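Local coordinates for protein glycerophosphoryl diester phosphodiesterase (Parabacteroides distasonis, PDB 3MZ2) that probably hydrolyses glycerophosphodiesters, releasing an alcohol and glycerol phosphate, at residues A[44-49]-A[113-118]. Numbering follows the deposited sequence.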
loop_
_atom_site.group_PDB
_atom_site.type_symbol
_atom_site.label_atom_id
_atom_site.label_comp_id
_atom_site.label_asym_id
_atom_site.label_seq_id
_atom_site.Cartn_x
_atom_site.Cartn_y
_atom_site.Cartn_z
ATOM N N GLY A 44 13.397 -2.070 25.086
ATOM C CA GLY A 44 12.422 -2.931 25.749
ATOM C C GLY A 44 10.953 -2.830 25.328
ATOM O O GLY A 44 10.104 -3.529 25.893
ATOM N N TYR A 45 10.654 -1.965 24.355
ATOM C CA TYR A 45 9.279 -1.654 23.948
ATOM C C TYR A 45 9.161 -1.706 22.425
ATOM O O TYR A 45 9.368 -0.733 21.715
ATOM C CB TYR A 45 8.835 -0.303 24.551
ATOM C CG TYR A 45 8.701 -0.409 26.052
ATOM C CD1 TYR A 45 7.693 -1.163 26.589
ATOM C CD2 TYR A 45 9.626 0.175 26.923
ATOM C CE1 TYR A 45 7.534 -1.307 27.924
ATOM C CE2 TYR A 45 9.484 -0.003 28.308
ATOM C CZ TYR A 45 8.410 -0.740 28.781
ATOM O OH TYR A 45 8.155 -0.978 30.119
ATOM N N PRO A 46 8.790 -2.882 21.905
ATOM C CA PRO A 46 8.609 -3.019 20.475
ATOM C C PRO A 46 7.430 -2.237 19.860
ATOM O O PRO A 46 6.434 -1.940 20.529
ATOM C CB PRO A 46 8.357 -4.523 20.316
ATOM C CG PRO A 46 8.844 -5.160 21.588
ATOM C CD PRO A 46 8.577 -4.149 22.627
ATOM N N GLU A 47 7.557 -1.914 18.585
ATOM C CA GLU A 47 6.436 -1.457 17.728
ATOM C C GLU A 47 5.266 -2.385 17.839
ATOM O O GLU A 47 5.476 -3.594 18.009
ATOM C CB GLU A 47 6.840 -1.586 16.258
ATOM C CG GLU A 47 7.756 -0.592 15.797
ATOM C CD GLU A 47 8.200 -0.813 14.361
ATOM O OE1 GLU A 47 7.557 -1.556 13.540
ATOM O OE2 GLU A 47 9.201 -0.154 14.046
ATOM N N ASN A 48 4.060 -1.829 17.698
ATOM C CA ASN A 48 2.833 -2.640 17.576
ATOM C C ASN A 48 2.736 -3.704 18.678
ATOM O O ASN A 48 2.457 -4.881 18.422
ATOM C CB ASN A 48 2.744 -3.265 16.171
ATOM C CG ASN A 48 2.305 -2.276 15.114
ATOM O OD1 ASN A 48 1.204 -1.723 15.183
ATOM N ND2 ASN A 48 3.146 -2.069 14.090
ATOM N N SER A 49 2.942 -3.257 19.906
ATOM C CA SER A 49 2.830 -4.138 21.057
ATOM C C SER A 49 1.972 -3.497 22.113
ATOM O O SER A 49 1.982 -2.281 22.286
ATOM C CB SER A 49 4.204 -4.488 21.642
ATOM O OG SER A 49 4.765 -3.418 22.409
ATOM N N ASN A 113 17.013 -6.227 20.653
ATOM C CA ASN A 113 16.798 -7.057 21.826
ATOM C C ASN A 113 15.477 -7.815 21.665
ATOM O O ASN A 113 14.478 -7.204 21.290
ATOM C CB ASN A 113 16.709 -6.236 23.118
ATOM C CG ASN A 113 17.946 -5.413 23.398
ATOM O OD1 ASN A 113 19.050 -5.954 23.523
ATOM N ND2 ASN A 113 17.760 -4.089 23.544
ATOM N N ILE A 114 15.488 -9.126 21.942
ATOM C CA ILE A 114 14.258 -9.937 21.902
ATOM C C ILE A 114 13.581 -9.822 23.259
ATOM O O ILE A 114 14.198 -10.098 24.269
ATOM C CB ILE A 114 14.515 -11.415 21.585
ATOM C CG1 ILE A 114 15.386 -11.579 20.333
ATOM C CG2 ILE A 114 13.187 -12.131 21.358
ATOM C CD1 ILE A 114 15.946 -12.967 20.155
ATOM N N THR A 115 12.330 -9.365 23.268
ATOM C CA THR A 115 11.553 -9.200 24.496
ATOM C C THR A 115 10.797 -10.505 24.729
ATOM O O THR A 115 10.954 -11.461 23.964
ATOM C CB THR A 115 10.566 -8.048 24.378
ATOM O OG1 THR A 115 9.525 -8.426 23.455
ATOM C CG2 THR A 115 11.279 -6.751 23.914
ATOM N N ASN A 116 9.976 -10.545 25.772
ATOM C CA ASN A 116 9.034 -11.643 25.946
ATOM C C ASN A 116 7.607 -11.234 25.581
ATOM O O ASN A 116 6.651 -11.813 26.074
ATOM C CB ASN A 116 9.060 -12.184 27.378
ATOM C CG ASN A 116 8.496 -13.587 27.479
ATOM O OD1 ASN A 116 8.658 -14.403 26.569
ATOM N ND2 ASN A 116 7.844 -13.883 28.592
ATOM N N TYR A 117 7.474 -10.211 24.738
ATOM C CA TYR A 117 6.163 -9.757 24.295
ATOM C C TYR A 117 5.820 -10.424 22.960
ATOM O O TYR A 117 6.703 -10.752 22.167
ATOM C CB TYR A 117 6.132 -8.224 24.177
ATOM C CG TYR A 117 6.611 -7.514 25.445
ATOM C CD1 TYR A 117 6.363 -8.079 26.730
ATOM C CD2 TYR A 117 7.329 -6.332 25.386
ATOM C CE1 TYR A 117 6.798 -7.451 27.886
ATOM C CE2 TYR A 117 7.769 -5.690 26.561
ATOM C CZ TYR A 117 7.497 -6.250 27.781
ATOM O OH TYR A 117 7.930 -5.635 28.939
ATOM N N ARG A 118 4.531 -10.619 22.744
ATOM C CA ARG A 118 4.009 -11.316 21.571
ATOM C C ARG A 118 3.254 -10.380 20.638
ATOM O O ARG A 118 2.805 -9.325 21.053
ATOM C CB ARG A 118 3.014 -12.380 22.026
ATOM C CG ARG A 118 3.583 -13.450 22.957
ATOM C CD ARG A 118 2.476 -14.439 23.377
HETATM O O HOH W 1 10.316 -4.230 28.560
#
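G44 and T115 bring two irregular loops, 44-49 and 113-118, to a CA-CA separation of 6.5 Å, and the contact between them is made by side chains, the carbonyl oxygen of G44 and one bridging water. P46 and T115 meet tip to tip, P46 CG lying 3.7 Å from the methyl T115 CG2. The same proline ring crosses the Y117 side chain at about a right angle and sets P46 CD at the ring edge, in its plane, 3.7 Å from Y117 CD2. Further along that edge, the carbonyl oxygen G44 O approaches Y117 CE2 at 3.3 Å. A water, 2.8 Å from both G44 O and Y117 OH, donates to the carbonyl and links it to the phenol; it also sits over one face of the Y45 ring, toward the rim. With chi1 at 70°, T115 OG1 lies between its backbone N and carbonyl carbon, where it accepts from Y117 N (3.0 Å, 162°) and also bonds to L107 O. An alanine at T115 would probably open a gap beside P46 CG and leave Y117 N without its side-chain acceptor. P46 is further packed by L107. Near the surface, an ST turn thus packs against the loop between strand 33-36 and helix 50-59, a beta-alpha connection of the TIM barrel.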